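Local structure of endosialidase (Enterobacteria phage phi92, 4HIZ) at residues T296-D299 with Y303-A306; S503-L506 with G512-A515; G120-T125 with C478-W483; V161-Y166 with M170-A175. The protein cleaves polysialic acid chains from within, as an endosialidase of phage phi92 that probably acts on both alpha-2,8 and alpha-2,9 linkages. One frame throughout, in Å; residues are numbered along the deposited sequence.

Interaction 1 of 4, residues T296-D299 with Y303-A306; sequences TVID and YTFA. With EDO (1,2-ethanediol), chain J.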
# COMPACT_ATOMS: atom_id res chain seq x y z
N THR A 296 7.59 -28.32 20.83
CA THR A 296 6.32 -29.04 20.92
C THR A 296 5.91 -29.26 22.39
O THR A 296 6.76 -29.46 23.27
CB THR A 296 6.37 -30.40 20.15
OG1 THR A 296 5.07 -30.99 20.10
CG2 THR A 296 7.33 -31.39 20.85
N VAL A 297 4.61 -29.16 22.64
CA VAL A 297 4.09 -29.36 24.00
C VAL A 297 3.82 -30.82 24.30
O VAL A 297 3.20 -31.52 23.51
CB VAL A 297 2.80 -28.57 24.20
CG1 VAL A 297 2.16 -28.92 25.58
CG2 VAL A 297 3.09 -27.10 24.10
N ILE A 298 4.27 -31.27 25.47
CA ILE A 298 4.01 -32.63 25.92
C ILE A 298 2.80 -32.60 26.88
O ILE A 298 1.93 -33.46 26.80
CB ILE A 298 5.26 -33.21 26.59
CG1 ILE A 298 6.31 -33.53 25.52
CG2 ILE A 298 4.90 -34.47 27.45
CD1 ILE A 298 7.70 -33.28 25.96
N ASP A 299 2.74 -31.60 27.77
CA ASP A 299 1.61 -31.48 28.70
C ASP A 299 1.31 -29.98 28.91
O ASP A 299 2.10 -29.28 29.55
CB ASP A 299 2.01 -32.15 30.03
CG ASP A 299 0.86 -32.24 31.06
OD1 ASP A 299 -0.00 -31.37 31.13
OD2 ASP A 299 0.87 -33.20 31.87
N TYR A 303 3.01 -27.55 31.79
CA TYR A 303 4.07 -26.78 31.13
C TYR A 303 5.27 -27.67 30.85
O TYR A 303 6.42 -27.31 31.07
CB TYR A 303 4.46 -25.53 31.93
CG TYR A 303 3.31 -24.56 31.96
CD1 TYR A 303 2.29 -24.70 32.91
CD2 TYR A 303 3.20 -23.56 30.99
CE1 TYR A 303 1.22 -23.85 32.93
CE2 TYR A 303 2.10 -22.70 30.99
CZ TYR A 303 1.11 -22.85 31.96
OH TYR A 303 0.01 -22.01 31.98
N THR A 304 4.97 -28.86 30.35
CA THR A 304 6.04 -29.77 29.90
C THR A 304 6.17 -29.63 28.39
O THR A 304 5.21 -29.84 27.65
CB THR A 304 5.68 -31.25 30.26
OG1 THR A 304 5.40 -31.36 31.68
CG2 THR A 304 6.85 -32.15 29.93
N PHE A 305 7.36 -29.27 27.92
CA PHE A 305 7.57 -29.13 26.48
C PHE A 305 9.01 -29.45 26.10
O PHE A 305 9.87 -29.62 26.95
CB PHE A 305 7.09 -27.75 25.96
CG PHE A 305 7.82 -26.53 26.53
CD1 PHE A 305 9.18 -26.29 26.29
CD2 PHE A 305 7.09 -25.54 27.18
CE1 PHE A 305 9.81 -25.12 26.77
CE2 PHE A 305 7.70 -24.35 27.64
CZ PHE A 305 9.05 -24.13 27.46
N ALA A 306 9.25 -29.56 24.80
CA ALA A 306 10.58 -29.89 24.33
C ALA A 306 10.97 -28.88 23.23
O ALA A 306 10.11 -28.42 22.47
CB ALA A 306 10.63 -31.30 23.77
C1 EDO J . 1.35 -30.81 17.59
O1 EDO J . 0.96 -29.45 17.33
C2 EDO J . 2.16 -30.91 18.88
O2 EDO J . 2.87 -29.68 19.14
O HOH W 1 4.15 -33.66 32.62
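T304 sets OG1 beside its backbone N (chi1 -54°), which leaves the methyl CG2 anti to N. I298 does the same with CG1 (chi1 -73°), and its CG2 is anti to N in turn. The two side chains cross obliquely, with I298 CB 3.8 Å from T304 CG2. The same turn of I298 sends CG1 back along the strand, and its end, CD1, lies 4.2 Å from A306 CB. D299 CB packs alongside T304 CB. T304 OG1 is left to take polar partners: N325 O and a water, which also reaches D299 OD2 weakly. D299 OD2 is bonded to N302 ND2.

T296 and A306 form an antiparallel hydrogen-bonded pair, with A306 N 2.9 Å from T296 O. V297 and F305 follow as a non-hydrogen-bonded pair. There F305 CB lies 3.2 Å from T296 O, close to V297 CA, and the ring leads away to meet F295, F324 and Y159. Beyond this pair the register slips by one residue. I298 N and D299 N both donate to T304 O, from the same face of its carbonyl plane. In return, T304 N donates to D299 O at 3.0 Å. T296 OG1 is bonded to Y354 N of strand 347-355 and, at 2.7 Å, to O2 of an ethanediol probably left by crystallisation.

I298 and D299 opposite T304 make a classic beta bulge, and Y303 and T304 opposite D299 make a G1 bulge. Together they shape the end of the hairpin of strands 291-297 and 304-311, part of a four-stranded antiparallel sheet of the catalytic beta propeller.

Interaction 2 of 4, residues S503-L506 with G512-A515; sequences SKKL and GHPA. With CA (calcium ion), chain B.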
# COMPACT_ATOMS: atom_id res chain seq x y z
N SER A 503 26.44 -3.78 -1.88
CA SER A 503 27.14 -4.70 -0.96
C SER A 503 26.73 -4.45 0.50
O SER A 503 26.82 -5.38 1.32
CB SER A 503 28.65 -4.60 -1.11
OG SER A 503 29.09 -3.34 -0.65
N LYS A 504 26.28 -3.24 0.82
CA LYS A 504 25.79 -2.93 2.18
C LYS A 504 24.44 -3.60 2.53
O LYS A 504 24.05 -3.61 3.69
CB LYS A 504 25.66 -1.42 2.41
CG LYS A 504 26.99 -0.66 2.49
CD LYS A 504 26.74 0.84 2.72
CE LYS A 504 28.01 1.65 2.52
NZ LYS A 504 27.84 3.05 3.00
N LYS A 505 23.78 -4.17 1.52
CA LYS A 505 22.53 -4.93 1.69
C LYS A 505 21.37 -4.07 2.19
O LYS A 505 20.46 -4.57 2.89
CB LYS A 505 22.75 -6.15 2.61
CG LYS A 505 23.72 -7.16 1.91
CD LYS A 505 23.80 -8.47 2.66
CE LYS A 505 24.77 -9.45 1.94
NZ LYS A 505 24.12 -10.20 0.81
N LEU A 506 21.37 -2.80 1.81
CA LEU A 506 20.25 -1.93 2.19
C LEU A 506 18.93 -2.39 1.57
O LEU A 506 18.81 -2.45 0.35
CB LEU A 506 20.52 -0.48 1.74
CG LEU A 506 21.85 0.14 2.22
CD1 LEU A 506 22.00 1.54 1.60
CD2 LEU A 506 21.86 0.23 3.73
N GLY A 512 15.39 -4.23 -2.95
CA GLY A 512 15.73 -4.90 -1.69
C GLY A 512 16.03 -6.38 -1.93
O GLY A 512 16.61 -6.76 -2.96
N HIS A 513 15.65 -7.21 -0.95
CA HIS A 513 15.95 -8.64 -0.97
C HIS A 513 14.78 -9.48 -1.41
O HIS A 513 13.62 -9.21 -0.99
CB HIS A 513 16.38 -9.05 0.46
CG HIS A 513 17.57 -8.27 0.90
ND1 HIS A 513 18.84 -8.50 0.39
CD2 HIS A 513 17.68 -7.20 1.73
CE1 HIS A 513 19.68 -7.62 0.90
NE2 HIS A 513 19.01 -6.83 1.73
N PRO A 514 15.05 -10.52 -2.23
CA PRO A 514 13.94 -11.25 -2.87
C PRO A 514 13.36 -12.32 -1.96
O PRO A 514 12.38 -12.96 -2.35
CB PRO A 514 14.61 -11.93 -4.08
CG PRO A 514 16.06 -12.09 -3.66
CD PRO A 514 16.35 -10.83 -2.84
N ALA A 515 13.96 -12.55 -0.78
CA ALA A 515 13.41 -13.57 0.12
C ALA A 515 12.11 -13.12 0.79
O ALA A 515 12.06 -12.06 1.41
CB ALA A 515 14.46 -13.87 1.22
CA CA B . 11.85 -9.67 0.61
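H513 reaches across to K505 within the long loop between strands 483-490 and 516-523 of the beta propeller. Both segments lack regular secondary structure. From CB, the H513 side chain sets out with CG anti to the carbonyl carbon (chi1 -59°), which carries the ring away from its own carbonyl and toward K505. CD2 passes 4.0 Å from K505 O. On the other side of the ring, CE1 meets K505 CB at 3.8 Å, and K505 CG is a little farther off. The two side chains cross at about a right angle. At the tip, NE2 donates to K505 O at 2.9 Å. The bond is fairly straight at the hydrogen, 164°, and K505 O lies close to the ring plane. NE2 nevertheless stands well above the K505 carbonyl plane, not on a lone pair. K505 NZ turns elsewhere, to S498 OG.

S498 and S503 both line a glycan pocket, so the H513 bond joins this part of the loop to a metal site. The carbonyl oxygens of H513, A515, T79 and F81 bind the calcium ion there, together with D516 OD2. H513 O is 2.4 Å from the calcium ion, and A515 O is 2.5 Å from it.

Interaction 3 of 4, residues G120-T125 with C478-W483; sequences GDDGQT and CVKDGW. With EDO (1,2-ethanediol), chain L; EDO (1,2-ethanediol), chain R.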
# COMPACT_ATOMS: atom_id res chain seq x y z
N GLY A 120 -6.04 -13.95 9.89
CA GLY A 120 -7.35 -14.09 10.52
C GLY A 120 -8.43 -14.66 9.61
O GLY A 120 -9.61 -14.64 9.98
N ASP A 121 -8.06 -15.18 8.44
CA ASP A 121 -9.05 -15.73 7.51
C ASP A 121 -8.62 -17.07 6.90
O ASP A 121 -8.78 -17.31 5.69
CB ASP A 121 -9.38 -14.69 6.41
CG ASP A 121 -8.15 -14.16 5.72
OD1 ASP A 121 -7.09 -14.86 5.74
OD2 ASP A 121 -8.27 -13.06 5.09
N ASP A 122 -8.08 -17.96 7.75
CA ASP A 122 -7.74 -19.30 7.32
C ASP A 122 -6.60 -19.30 6.30
O ASP A 122 -6.47 -20.26 5.53
CB ASP A 122 -8.98 -20.08 6.84
CG ASP A 122 -9.97 -20.29 7.98
OD1 ASP A 122 -9.55 -20.74 9.06
OD2 ASP A 122 -11.15 -19.95 7.86
N GLY A 123 -5.79 -18.24 6.30
CA GLY A 123 -4.57 -18.22 5.49
C GLY A 123 -4.78 -17.58 4.13
O GLY A 123 -3.92 -17.73 3.25
N GLN A 124 -5.92 -16.91 3.93
CA GLN A 124 -6.10 -16.22 2.65
C GLN A 124 -5.32 -14.94 2.58
O GLN A 124 -4.72 -14.64 1.54
CB GLN A 124 -7.60 -15.90 2.45
CG GLN A 124 -8.41 -17.16 2.32
CD GLN A 124 -9.87 -16.84 2.03
OE1 GLN A 124 -10.23 -16.61 0.86
NE2 GLN A 124 -10.71 -16.80 3.07
N THR A 125 -5.34 -14.15 3.66
CA THR A 125 -4.62 -12.87 3.70
C THR A 125 -3.87 -12.74 5.00
O THR A 125 -4.25 -13.33 6.02
CB THR A 125 -5.53 -11.61 3.53
OG1 THR A 125 -6.36 -11.42 4.69
CG2 THR A 125 -6.41 -11.70 2.25
N CYS A 478 1.87 -26.06 10.31
CA CYS A 478 0.87 -26.03 11.38
C CYS A 478 -0.50 -26.38 10.80
O CYS A 478 -0.65 -26.53 9.58
CB CYS A 478 0.82 -24.64 12.06
SG CYS A 478 0.39 -23.29 10.90
N VAL A 479 -1.50 -26.54 11.67
CA VAL A 479 -2.81 -27.00 11.21
C VAL A 479 -3.89 -26.20 11.87
O VAL A 479 -3.82 -25.91 13.08
CB VAL A 479 -3.00 -28.52 11.59
CG1 VAL A 479 -4.45 -29.00 11.39
CG2 VAL A 479 -2.05 -29.38 10.75
N LYS A 480 -4.92 -25.86 11.10
CA LYS A 480 -6.13 -25.26 11.69
C LYS A 480 -7.34 -25.96 11.11
O LYS A 480 -7.60 -25.88 9.93
CB LYS A 480 -6.23 -23.75 11.45
CG LYS A 480 -7.54 -23.15 12.05
CD LYS A 480 -7.68 -21.66 11.80
CE LYS A 480 -9.03 -21.13 12.34
NZ LYS A 480 -10.16 -21.69 11.58
N ASP A 481 -8.07 -26.69 11.95
CA ASP A 481 -9.27 -27.41 11.52
C ASP A 481 -8.97 -28.29 10.31
O ASP A 481 -8.04 -29.12 10.35
CB ASP A 481 -10.44 -26.41 11.27
CG ASP A 481 -10.80 -25.62 12.55
OD1 ASP A 481 -11.08 -26.26 13.58
OD2 ASP A 481 -10.77 -24.36 12.54
N GLY A 482 -9.67 -28.05 9.21
CA GLY A 482 -9.52 -28.87 8.02
C GLY A 482 -8.45 -28.48 7.03
O GLY A 482 -8.42 -29.00 5.92
N TRP A 483 -7.55 -27.58 7.44
CA TRP A 483 -6.47 -27.15 6.57
C TRP A 483 -5.12 -27.32 7.25
O TRP A 483 -4.95 -27.03 8.45
CB TRP A 483 -6.63 -25.65 6.26
CG TRP A 483 -7.77 -25.21 5.40
CD1 TRP A 483 -8.82 -24.41 5.78
CD2 TRP A 483 -7.94 -25.49 4.01
NE1 TRP A 483 -9.63 -24.17 4.68
CE2 TRP A 483 -9.12 -24.84 3.60
CE3 TRP A 483 -7.21 -26.26 3.08
CZ2 TRP A 483 -9.58 -24.91 2.27
CZ3 TRP A 483 -7.67 -26.34 1.76
CH2 TRP A 483 -8.85 -25.66 1.37
C1 EDO L . -1.59 -25.60 16.20
O1 EDO L . -0.41 -24.86 16.53
C2 EDO L . -1.29 -26.93 15.50
O2 EDO L . -0.45 -26.70 14.39
C1 EDO R . -7.97 -23.24 16.41
O1 EDO R . -7.76 -22.14 17.29
C2 EDO R . -9.11 -22.98 15.44
O2 EDO R . -9.73 -24.23 15.14
O HOH W 2 -9.17 -23.63 9.11
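D122 and K480 are joined by a salt bridge. K480 NZ donates to the syn lone pair of D122 OD1 at 2.8 Å. The lysine chain runs extended from CB to CE and then bends at its last torsion (chi4 -66°), which swings NZ aside. The two side chains cross at about a right angle, and the aliphatic end of the lysine passes close to the carboxylate, with K480 CE 3.3 Å from D122 OD1. A second salt bridge ties K480 NZ to D481 OD2 at 2.9 Å, met nearly along the C-O axis. One ammonium therefore stands between two carboxylates and probably offsets their mutual repulsion.

Hydrogen bonds reinforce the pair. A water donates to both D122 OD1 and K480 O, each at 2.9 Å. It lies at the edge of the W483 ring, in its plane. Y433 of the second subunit bonds through OH to both D122 OD2 and K480 NZ, so the salt bridge also belongs to a subunit interface. D122 O is held by Y485 OH and R521 NH1.

Apolar contact is slight: D122 CB approaches W483 CD1 at 4.5 Å. A cation-pi contact joins R521 to the W483 ring.

Turns shape both segments. D121 to Q124 form a type I' turn, and just past it T125 N donates to D121 OD1 at 2.8 Å. K480 to W483 form a type II' turn, closed by paired backbone bonds between K480 and W483. The arrangement is a salt-bridge network between a loop and the hairpin of strands 473-480 and 483-490 in the beta propeller.

Interaction 4 of 4, residues V161-Y166 with M170-A175; sequences VIETRY and MRLKKA
Strands 161-166 and 172-175 run antiparallel, 161° between their directions, in a beta hairpin with a classic bulge where K173 and K174 both face T164. T164 N donates to K174 O at 2.9 Å. T164 O takes K173 N at 2.8 Å and K174 N only weakly. Nearer the turn, Y166 N bonds R171 O.

On one face, E163, R165, L172 and A175 gather. L172 CD1 packs at 3.5 Å against E163 CB, the two side chains crossing at about a right angle. L172 CB lies over one face of the R165 guanidinium, towards its rim. V161 CG1 touches A175 CB. On the other face, T164 and K174 lie side by side. The K173 chain crosses the Y166 ring, with K173 CD 3.5 Å from Y166 OH.

The guanidinium of R165 is held at its edges. NH2 donates to E163 OE1 in a salt bridge at 2.8 Å, in the guanidinium plane but from above the carboxylate. E163 is itself held by T292 and H147, and R165 NH1 also bonds T290 O. The arginine bends at chi3 (67°), bringing its flank to the turn. There NE and NH1 grip one atom side-on, M170 O, at 2.7 Å and 2.8 Å.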
# COMPACT_ATOMS: atom_id res chain seq x y z
N VAL A 161 12.57 -19.52 22.39
CA VAL A 161 13.96 -19.48 22.79
C VAL A 161 14.60 -18.38 21.95
O VAL A 161 14.82 -18.55 20.74
CB VAL A 161 14.71 -20.82 22.56
CG1 VAL A 161 16.19 -20.69 23.03
CG2 VAL A 161 14.02 -21.94 23.34
N ILE A 162 14.83 -17.25 22.60
CA ILE A 162 15.41 -16.10 21.94
C ILE A 162 16.91 -16.15 22.16
O ILE A 162 17.41 -16.07 23.29
CB ILE A 162 14.84 -14.78 22.49
CG1 ILE A 162 13.33 -14.72 22.22
CG2 ILE A 162 15.58 -13.61 21.86
CD1 ILE A 162 12.92 -14.83 20.70
N GLU A 163 17.62 -16.34 21.06
CA GLU A 163 19.06 -16.51 21.08
C GLU A 163 19.76 -15.18 20.90
O GLU A 163 19.27 -14.31 20.17
CB GLU A 163 19.45 -17.43 19.92
CG GLU A 163 18.96 -18.88 20.10
CD GLU A 163 19.34 -19.78 18.94
OE1 GLU A 163 19.68 -19.25 17.84
OE2 GLU A 163 19.26 -21.02 19.12
N THR A 164 20.94 -15.05 21.50
CA THR A 164 21.80 -13.90 21.25
C THR A 164 23.01 -14.42 20.48
O THR A 164 23.72 -15.32 20.99
CB THR A 164 22.26 -13.25 22.57
OG1 THR A 164 21.14 -12.67 23.23
CG2 THR A 164 23.27 -12.14 22.32
N ARG A 165 23.25 -13.92 19.27
CA ARG A 165 24.32 -14.46 18.42
C ARG A 165 25.26 -13.34 18.00
O ARG A 165 24.85 -12.17 17.87
CB ARG A 165 23.74 -15.15 17.16
CG ARG A 165 22.60 -16.18 17.56
CD ARG A 165 22.22 -17.15 16.40
NE ARG A 165 23.33 -18.07 16.10
CZ ARG A 165 23.33 -19.38 16.36
NH1 ARG A 165 24.40 -20.12 16.06
NH2 ARG A 165 22.24 -19.97 16.89
N TYR A 166 26.52 -13.70 17.75
CA TYR A 166 27.50 -12.70 17.33
C TYR A 166 27.29 -12.28 15.88
O TYR A 166 27.10 -13.10 14.99
CB TYR A 166 28.92 -13.28 17.52
CG TYR A 166 29.34 -13.38 18.97
CD1 TYR A 166 29.72 -12.23 19.66
CD2 TYR A 166 29.38 -14.60 19.64
CE1 TYR A 166 30.11 -12.29 20.98
CE2 TYR A 166 29.79 -14.68 20.98
CZ TYR A 166 30.14 -13.51 21.63
OH TYR A 166 30.55 -13.51 22.94
N MET A 170 28.15 -15.53 13.74
CA MET A 170 26.90 -16.20 14.01
C MET A 170 26.93 -17.20 15.15
O MET A 170 25.96 -17.93 15.33
CB MET A 170 26.36 -16.88 12.75
CG MET A 170 25.46 -15.95 11.88
SD MET A 170 23.95 -15.51 12.81
CE MET A 170 23.00 -17.02 12.69
N ARG A 171 28.02 -17.24 15.92
CA ARG A 171 28.01 -18.18 17.04
C ARG A 171 27.01 -17.78 18.12
O ARG A 171 26.74 -16.59 18.34
CB ARG A 171 29.42 -18.36 17.65
CG ARG A 171 30.31 -19.09 16.68
CD ARG A 171 31.72 -19.26 17.21
NE ARG A 171 32.56 -19.85 16.18
CZ ARG A 171 33.88 -19.91 16.29
NH1 ARG A 171 34.45 -19.37 17.35
NH2 ARG A 171 34.63 -20.45 15.33
N LEU A 172 26.51 -18.78 18.81
CA LEU A 172 25.51 -18.55 19.84
C LEU A 172 26.20 -18.08 21.14
O LEU A 172 26.98 -18.86 21.75
CB LEU A 172 24.73 -19.85 20.09
CG LEU A 172 23.62 -19.77 21.15
CD1 LEU A 172 22.58 -18.70 20.79
CD2 LEU A 172 22.95 -21.13 21.29
N LYS A 173 26.00 -16.83 21.54
CA LYS A 173 26.57 -16.32 22.79
C LYS A 173 25.80 -16.82 24.00
O LYS A 173 26.41 -17.31 24.96
CB LYS A 173 26.62 -14.80 22.79
CG LYS A 173 27.18 -14.19 24.08
CD LYS A 173 27.27 -12.68 23.95
CE LYS A 173 28.00 -12.04 25.12
NZ LYS A 173 27.11 -11.94 26.30
N LYS A 174 24.48 -16.69 23.99
CA LYS A 174 23.66 -17.26 25.06
C LYS A 174 22.25 -17.40 24.53
O LYS A 174 21.94 -16.89 23.45
CB LYS A 174 23.64 -16.34 26.29
CG LYS A 174 23.00 -14.98 26.00
CD LYS A 174 23.23 -13.99 27.16
CE LYS A 174 22.33 -14.27 28.34
NZ LYS A 174 22.87 -13.65 29.61
N ALA A 175 21.40 -18.09 25.27
CA ALA A 175 20.01 -18.24 24.85
C ALA A 175 19.11 -18.04 26.04
O ALA A 175 19.47 -18.40 27.18
CB ALA A 175 19.78 -19.63 24.23

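From the N terminus, the chain first passes G120-T125, which opens the long loop closed by interaction 3 at C478-W483, more than 350 residues on. Inside that loop lie interaction 4 and then interaction 1, each closing a short hairpin turn and following one another in series. Their nearest atoms are about 6 Å apart. Interaction 2 comes after interaction 3 has closed and spans a small loop near a calcium site and a glycan pocket. No contacts cross. Interactions 1 and 4 are local to their sheets, whereas interaction 3 joins distant parts of the propeller. Interactions 1 and 2 lie on opposite sides of the chain's centre, as do 3 and 4.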